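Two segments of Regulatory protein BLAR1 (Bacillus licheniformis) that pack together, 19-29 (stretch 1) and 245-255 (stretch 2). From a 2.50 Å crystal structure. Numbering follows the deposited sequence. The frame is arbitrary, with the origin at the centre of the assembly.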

ATOM      1  N   VAL A  19      -0.837  10.050 -20.447  1.00 55.91           N
ATOM      2  CA  VAL A  19      -0.374   8.695 -20.181  1.00 54.99           C
ATOM      3  C   VAL A  19       0.609   8.150 -21.216  1.00 54.19           C
ATOM      4  O   VAL A  19       0.509   8.440 -22.405  1.00 53.96           O
ATOM      5  N   GLU A  20       1.557   7.354 -20.735  1.00 54.79           N
ATOM      6  CA  GLU A  20       2.578   6.726 -21.569  1.00 54.37           C
ATOM      7  C   GLU A  20       2.570   5.228 -21.263  1.00 52.00           C
ATOM      8  O   GLU A  20       2.291   4.813 -20.140  1.00 50.81           O
ATOM      9  N   TYR A  21       2.870   4.414 -22.261  1.00 49.29           N
ATOM     10  CA  TYR A  21       2.883   2.979 -22.053  1.00 47.21           C
ATOM     11  C   TYR A  21       4.262   2.400 -22.329  1.00 47.72           C
ATOM     12  O   TYR A  21       4.953   2.831 -23.250  1.00 46.09           O
ATOM     13  N   GLU A  22       4.665   1.434 -21.510  1.00 48.69           N
ATOM     14  CA  GLU A  22       5.958   0.786 -21.675  1.00 49.79           C
ATOM     15  C   GLU A  22       5.870  -0.694 -21.369  1.00 49.96           C
ATOM     16  O   GLU A  22       4.900  -1.162 -20.770  1.00 49.92           O
ATOM     17  N   ASP A  23       6.890  -1.429 -21.790  1.00 49.79           N
ATOM     18  CA  ASP A  23       6.922  -2.867 -21.580  1.00 50.37           C
ATOM     19  C   ASP A  23       7.983  -3.242 -20.552  1.00 48.96           C
ATOM     20  O   ASP A  23       9.163  -2.950 -20.737  1.00 48.51           O
ATOM     21  N   TYR A  24       7.555  -3.887 -19.472  1.00 48.14           N
ATOM     22  CA  TYR A  24       8.468  -4.303 -18.421  1.00 46.98           C
ATOM     23  C   TYR A  24       8.304  -5.785 -18.123  1.00 46.49           C
ATOM     24  O   TYR A  24       8.717  -6.271 -17.069  1.00 46.67           O
ATOM     25  N   SER A  25       7.696  -6.495 -19.068  1.00 45.96           N
ATOM     26  CA  SER A  25       7.469  -7.931 -18.954  1.00 45.86           C
ATOM     27  C   SER A  25       8.647  -8.682 -18.344  1.00 44.94           C
ATOM     28  O   SER A  25       8.485  -9.429 -17.380  1.00 44.24           O
ATOM     29  N   THR A  26       9.828  -8.484 -18.925  1.00 45.14           N
ATOM     30  CA  THR A  26      11.048  -9.152 -18.474  1.00 45.39           C
ATOM     31  C   THR A  26      11.325  -8.988 -16.977  1.00 44.21           C
ATOM     32  O   THR A  26      11.888  -9.882 -16.340  1.00 41.60           O
ATOM     33  N   PHE A  27      10.934  -7.847 -16.418  1.00 43.30           N
ATOM     34  CA  PHE A  27      11.134  -7.609 -14.997  1.00 43.48           C
ATOM     35  C   PHE A  27      10.173  -8.484 -14.200  1.00 42.75           C
ATOM     36  O   PHE A  27      10.495  -8.934 -13.102  1.00 44.20           O
ATOM     37  N   PHE A  28       8.995  -8.727 -14.763  1.00 41.27           N
ATOM     38  CA  PHE A  28       7.999  -9.575 -14.115  1.00 40.72           C
ATOM     39  C   PHE A  28       8.362 -11.047 -14.349  1.00 41.71           C
ATOM     40  O   PHE A  28       8.165 -11.894 -13.476  1.00 42.10           O
ATOM     41  N   ASP A  29       8.910 -11.336 -15.527  1.00 41.46           N
ATOM     42  CA  ASP A  29       9.317 -12.691 -15.895  1.00 40.64           C
ATOM     43  C   ASP A  29      10.342 -13.258 -14.919  1.00 39.82           C
ATOM     44  O   ASP A  29      10.334 -14.453 -14.629  1.00 37.95           O
ATOM     45  N   GLU A 245      10.446  -6.160  -5.215  1.00 29.91           N
ATOM     46  CA  GLU A 245      11.653  -6.341  -6.006  1.00 32.75           C
ATOM     47  C   GLU A 245      11.426  -5.921  -7.453  1.00 31.51           C
ATOM     48  O   GLU A 245      12.269  -5.251  -8.041  1.00 33.68           O
ATOM     49  N   ILE A 246      10.291  -6.308  -8.025  1.00 29.63           N
ATOM     50  CA  ILE A 246       9.966  -5.944  -9.399  1.00 28.58           C
ATOM     51  C   ILE A 246       9.869  -4.420  -9.537  1.00 28.96           C
ATOM     52  O   ILE A 246      10.541  -3.814 -10.375  1.00 28.62           O
ATOM     53  N   ALA A 247       9.030  -3.802  -8.713  1.00 27.91           N
ATOM     54  CA  ALA A 247       8.865  -2.350  -8.751  1.00 28.38           C
ATOM     55  C   ALA A 247      10.214  -1.655  -8.637  1.00 27.80           C
ATOM     56  O   ALA A 247      10.485  -0.685  -9.339  1.00 29.16           O
ATOM     57  N   LEU A 248      11.043  -2.163  -7.735  1.00 27.75           N
ATOM     58  CA  LEU A 248      12.366  -1.611  -7.471  1.00 30.13           C
ATOM     59  C   LEU A 248      13.347  -1.733  -8.639  1.00 30.32           C
ATOM     60  O   LEU A 248      14.136  -0.827  -8.881  1.00 31.45           O
ATOM     61  N   SER A 249      13.299  -2.843  -9.364  1.00 31.54           N
ATOM     62  CA  SER A 249      14.186  -3.014 -10.499  1.00 33.93           C
ATOM     63  C   SER A 249      13.729  -2.036 -11.569  1.00 34.15           C
ATOM     64  O   SER A 249      14.545  -1.366 -12.200  1.00 35.06           O
ATOM     65  N   ILE A 250      12.416  -1.938 -11.764  1.00 34.32           N
ATOM     66  CA  ILE A 250      11.891  -1.009 -12.761  1.00 33.43           C
ATOM     67  C   ILE A 250      12.217   0.424 -12.357  1.00 33.39           C
ATOM     68  O   ILE A 250      12.626   1.222 -13.189  1.00 32.66           O
ATOM     69  N   LEU A 251      12.052   0.744 -11.077  1.00 34.34           N
ATOM     70  CA  LEU A 251      12.354   2.090 -10.583  1.00 35.77           C
ATOM     71  C   LEU A 251      13.812   2.444 -10.827  1.00 37.10           C
ATOM     72  O   LEU A 251      14.142   3.577 -11.171  1.00 38.45           O
ATOM     73  N   ASP A 252      14.678   1.457 -10.637  1.00 39.07           N
ATOM     74  CA  ASP A 252      16.107   1.621 -10.819  1.00 40.90           C
ATOM     75  C   ASP A 252      16.460   1.643 -12.303  1.00 43.00           C
ATOM     76  O   ASP A 252      17.531   2.111 -12.693  1.00 42.47           O
ATOM     77  N   LYS A 253      15.544   1.141 -13.126  1.00 43.00           N
ATOM     78  CA  LYS A 253      15.746   1.101 -14.569  1.00 44.61           C
ATOM     79  C   LYS A 253      15.511   2.481 -15.189  1.00 44.36           C
ATOM     80  O   LYS A 253      16.166   2.858 -16.159  1.00 45.51           O
ATOM     81  N   LYS A 254      14.571   3.230 -14.625  1.00 43.31           N
ATOM     82  CA  LYS A 254      14.269   4.561 -15.125  1.00 41.38           C
ATOM     83  C   LYS A 254      14.989   5.598 -14.282  1.00 40.13           C
ATOM     84  O   LYS A 254      14.630   6.767 -14.283  1.00 40.02           O
ATOM     85  N   GLY A 255      16.004   5.154 -13.549  1.00 38.83           N
ATOM     86  CA  GLY A 255      16.781   6.062 -12.728  1.00 37.34           C
ATOM     87  C   GLY A 255      16.034   6.861 -11.679  1.00 38.22           C
ATOM     88  O   GLY A 255      16.549   7.861 -11.197  1.00 36.01           O
TER

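Stretch 1 meets stretch 2 first through charge, at K254 just past the end of helix 245-253, and then through aromatic rings against the helix itself. V19 and Y21 lie out of reach, whereas E20, between them on the strand, directs its CA-to-CB bond toward stretch 2. Its chi1 and chi2 are both t, and the extended chain brings E20 OE1 to 3.9 Å from K254 NZ, a long salt bridge. E22 (chi1 m, chi2 t) makes the tighter one: K254 NZ donates a hydrogen bond to E22 OE2 at 2.5 Å. The lysine thus lies near two carboxylates, whose E20 OE1 and E22 OE2, both acceptors, are 3.0 Å apart without a hydrogen bond between them.

Y24, at the N-cap position before helix 25-29, points toward stretch 2 with chi1 m (-58°). I250 CG2 sits 3.9 Å from the centroid of the Y24 ring and 5° off its normal, which identifies a CH-pi contact over the face. At the far end of the ring, Y24 OH comes within 3.2 Å of K254 CD and gives a weak hydrogen bond to E22 OE1 at 2.7 Å.

S25 and D29 turn away and T26 is out of reach, leaving F27 and F28 to carry the helical part of the contact. F27 (chi1 m) points toward stretch 2 and has the largest covered area, 107 Å². F27 CG lies 3.7 Å from I250 CG1, F27 CD1 3.0 Å from S249 OG, and F27 CZ 3.6 Å from K253 CG. The S249 hydroxyl (chi1 p) donates from OG to I246 O at 2.8 Å, so its polar partner lies within its own helix.

F28 leaves its backbone sideways, but with chi1 m its ring end comes nearer. I246 CG2 stands 3.8 Å from the F28 ring centroid, 13° off the normal, while F28 CE2 reaches I250 CD1 at 3.8 Å.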

ATOM      1  CB  VAL A  19      -1.581   7.729 -20.073  1.00 54.23           C
ATOM      2  CG1 VAL A  19      -1.111   6.315 -19.787  1.00 54.47           C
ATOM      3  CG2 VAL A  19      -2.511   8.204 -18.976  1.00 54.58           C
ATOM      4  CB  GLU A  20       3.951   7.316 -21.237  1.00 57.35           C
ATOM      5  CG  GLU A  20       5.100   6.795 -22.077  1.00 60.95           C
ATOM      6  CD  GLU A  20       6.440   7.373 -21.637  1.00 64.11           C
ATOM      7  OE1 GLU A  20       6.872   7.076 -20.497  1.00 64.97           O
ATOM      8  OE2 GLU A  20       7.055   8.127 -22.424  1.00 64.31           O
ATOM      9  CB  TYR A  21       1.840   2.324 -22.952  1.00 45.16           C
ATOM     10  CG  TYR A  21       0.428   2.679 -22.561  1.00 45.20           C
ATOM     11  CD1 TYR A  21      -0.246   1.954 -21.576  1.00 44.48           C
ATOM     12  CD2 TYR A  21      -0.224   3.771 -23.137  1.00 43.65           C
ATOM     13  CE1 TYR A  21      -1.529   2.304 -21.172  1.00 43.37           C
ATOM     14  CE2 TYR A  21      -1.506   4.129 -22.734  1.00 44.76           C
ATOM     15  CZ  TYR A  21      -2.151   3.390 -21.751  1.00 44.14           C
ATOM     16  OH  TYR A  21      -3.411   3.739 -21.341  1.00 46.57           O
ATOM     17  CB  GLU A  22       7.008   1.439 -20.783  1.00 50.55           C
ATOM     18  CG  GLU A  22       7.417   2.809 -21.264  1.00 53.76           C
ATOM     19  CD  GLU A  22       8.509   3.416 -20.418  1.00 56.26           C
ATOM     20  OE1 GLU A  22       9.546   2.747 -20.222  1.00 55.53           O
ATOM     21  OE2 GLU A  22       8.331   4.563 -19.956  1.00 59.22           O
ATOM     22  CB  ASP A  23       7.207  -3.580 -22.906  1.00 50.42           C
ATOM     23  CG  ASP A  23       7.024  -5.076 -22.810  1.00 50.72           C
ATOM     24  OD1 ASP A  23       7.332  -5.778 -23.792  1.00 51.48           O
ATOM     25  OD2 ASP A  23       6.564  -5.550 -21.752  1.00 51.29           O
ATOM     26  CB  TYR A  24       8.215  -3.493 -17.157  1.00 48.32           C
ATOM     27  CG  TYR A  24       8.355  -2.003 -17.344  1.00 48.01           C
ATOM     28  CD1 TYR A  24       9.562  -1.438 -17.748  1.00 48.83           C
ATOM     29  CD2 TYR A  24       7.284  -1.154 -17.091  1.00 49.55           C
ATOM     30  CE1 TYR A  24       9.698  -0.055 -17.888  1.00 49.91           C
ATOM     31  CE2 TYR A  24       7.406   0.221 -17.228  1.00 50.49           C
ATOM     32  CZ  TYR A  24       8.611   0.765 -17.623  1.00 49.62           C
ATOM     33  OH  TYR A  24       8.714   2.130 -17.738  1.00 51.86           O
ATOM     34  CB  SER A  25       7.177  -8.528 -20.334  1.00 46.28           C
ATOM     35  OG  SER A  25       5.952  -8.053 -20.850  1.00 48.65           O
ATOM     36  CB  THR A  26      12.273  -8.659 -19.285  1.00 47.38           C
ATOM     37  OG1 THR A  26      12.291  -7.224 -19.309  1.00 49.70           O
ATOM     38  CG2 THR A  26      12.212  -9.184 -20.714  1.00 47.92           C
ATOM     39  CB  PHE A  27      10.914  -6.132 -14.667  1.00 44.46           C
ATOM     40  CG  PHE A  27      11.989  -5.234 -15.197  1.00 44.44           C
ATOM     41  CD1 PHE A  27      13.253  -5.226 -14.616  1.00 45.95           C
ATOM     42  CD2 PHE A  27      11.754  -4.424 -16.299  1.00 44.26           C
ATOM     43  CE1 PHE A  27      14.267  -4.423 -15.129  1.00 45.92           C
ATOM     44  CE2 PHE A  27      12.758  -3.621 -16.819  1.00 45.04           C
ATOM     45  CZ  PHE A  27      14.017  -3.620 -16.233  1.00 45.96           C
ATOM     46  CB  PHE A  28       6.604  -9.272 -14.677  1.00 37.12           C
ATOM     47  CG  PHE A  28       6.025  -7.964 -14.198  1.00 34.78           C
ATOM     48  CD1 PHE A  28       4.979  -7.947 -13.275  1.00 31.92           C
ATOM     49  CD2 PHE A  28       6.536  -6.749 -14.653  1.00 35.14           C
ATOM     50  CE1 PHE A  28       4.453  -6.749 -12.813  1.00 28.98           C
ATOM     51  CE2 PHE A  28       6.013  -5.538 -14.190  1.00 31.40           C
ATOM     52  CZ  PHE A  28       4.971  -5.541 -13.270  1.00 31.24           C
ATOM     53  CB  ASP A  29       9.942 -12.701 -17.296  1.00 42.51           C
ATOM     54  CG  ASP A  29       8.981 -12.257 -18.378  1.00 44.07           C
ATOM     55  OD1 ASP A  29       9.459 -11.937 -19.488  1.00 44.19           O
ATOM     56  OD2 ASP A  29       7.755 -12.232 -18.130  1.00 46.85           O
ATOM     57  CB  GLU A 245      12.131  -7.796  -5.946  1.00 35.55           C
ATOM     58  CG  GLU A 245      12.764  -8.180  -4.613  1.00 44.19           C
ATOM     59  CD  GLU A 245      14.015  -9.047  -4.777  1.00 51.07           C
ATOM     60  OE1 GLU A 245      14.936  -8.630  -5.523  1.00 53.63           O
ATOM     61  OE2 GLU A 245      14.087 -10.137  -4.158  1.00 53.19           O
ATOM     62  CB  ILE A 246       8.632  -6.569  -9.834  1.00 28.44           C
ATOM     63  CG1 ILE A 246       8.775  -8.087  -9.913  1.00 29.34           C
ATOM     64  CG2 ILE A 246       8.193  -5.989 -11.170  1.00 29.41           C
ATOM     65  CD1 ILE A 246       7.469  -8.835 -10.181  1.00 30.62           C
ATOM     66  CB  ALA A 247       7.962  -1.889  -7.607  1.00 24.68           C
ATOM     67  CB  LEU A 248      12.945  -2.272  -6.215  1.00 29.22           C
ATOM     68  CG  LEU A 248      13.094  -1.396  -4.966  1.00 30.62           C
ATOM     69  CD1 LEU A 248      12.051  -0.295  -4.922  1.00 28.77           C
ATOM     70  CD2 LEU A 248      13.001  -2.292  -3.745  1.00 31.35           C
ATOM     71  CB  SER A 249      14.124  -4.443 -11.035  1.00 34.42           C
ATOM     72  OG  SER A 249      12.877  -4.714 -11.646  1.00 40.07           O
ATOM     73  CB  ILE A 250      10.363  -1.169 -12.945  1.00 32.18           C
ATOM     74  CG1 ILE A 250      10.059  -2.575 -13.470  1.00 31.08           C
ATOM     75  CG2 ILE A 250       9.826  -0.107 -13.911  1.00 27.91           C
ATOM     76  CD1 ILE A 250       8.588  -2.859 -13.659  1.00 33.52           C
ATOM     77  CB  LEU A 251      12.063   2.185  -9.082  1.00 35.30           C
ATOM     78  CG  LEU A 251      10.830   2.974  -8.628  1.00 36.52           C
ATOM     79  CD1 LEU A 251       9.639   2.623  -9.491  1.00 35.63           C
ATOM     80  CD2 LEU A 251      10.547   2.672  -7.155  1.00 37.07           C
ATOM     81  CB  ASP A 252      16.838   0.481 -10.105  1.00 43.47           C
ATOM     82  CG  ASP A 252      18.282   0.344 -10.541  1.00 45.74           C
ATOM     83  OD1 ASP A 252      18.546  -0.377 -11.531  1.00 46.07           O
ATOM     84  OD2 ASP A 252      19.150   0.969  -9.896  1.00 48.62           O
ATOM     85  CB  LYS A 253      14.799   0.074 -15.199  1.00 46.81           C
ATOM     86  CG  LYS A 253      15.012  -0.158 -16.681  1.00 48.68           C
ATOM     87  CD  LYS A 253      16.389  -0.736 -16.953  1.00 51.83           C
ATOM     88  CE  LYS A 253      16.497  -1.219 -18.390  1.00 55.33           C
ATOM     89  NZ  LYS A 253      17.787  -1.910 -18.659  1.00 57.38           N
ATOM     90  CB  LYS A 254      12.761   4.816 -15.093  1.00 42.55           C
ATOM     91  CG  LYS A 254      11.948   3.764 -15.833  1.00 43.75           C
ATOM     92  CD  LYS A 254      10.693   4.351 -16.473  1.00 43.64           C
ATOM     93  CE  LYS A 254      11.056   5.226 -17.668  1.00 44.30           C
ATOM     94  NZ  LYS A 254       9.877   5.778 -18.393  1.00 40.55           N
TER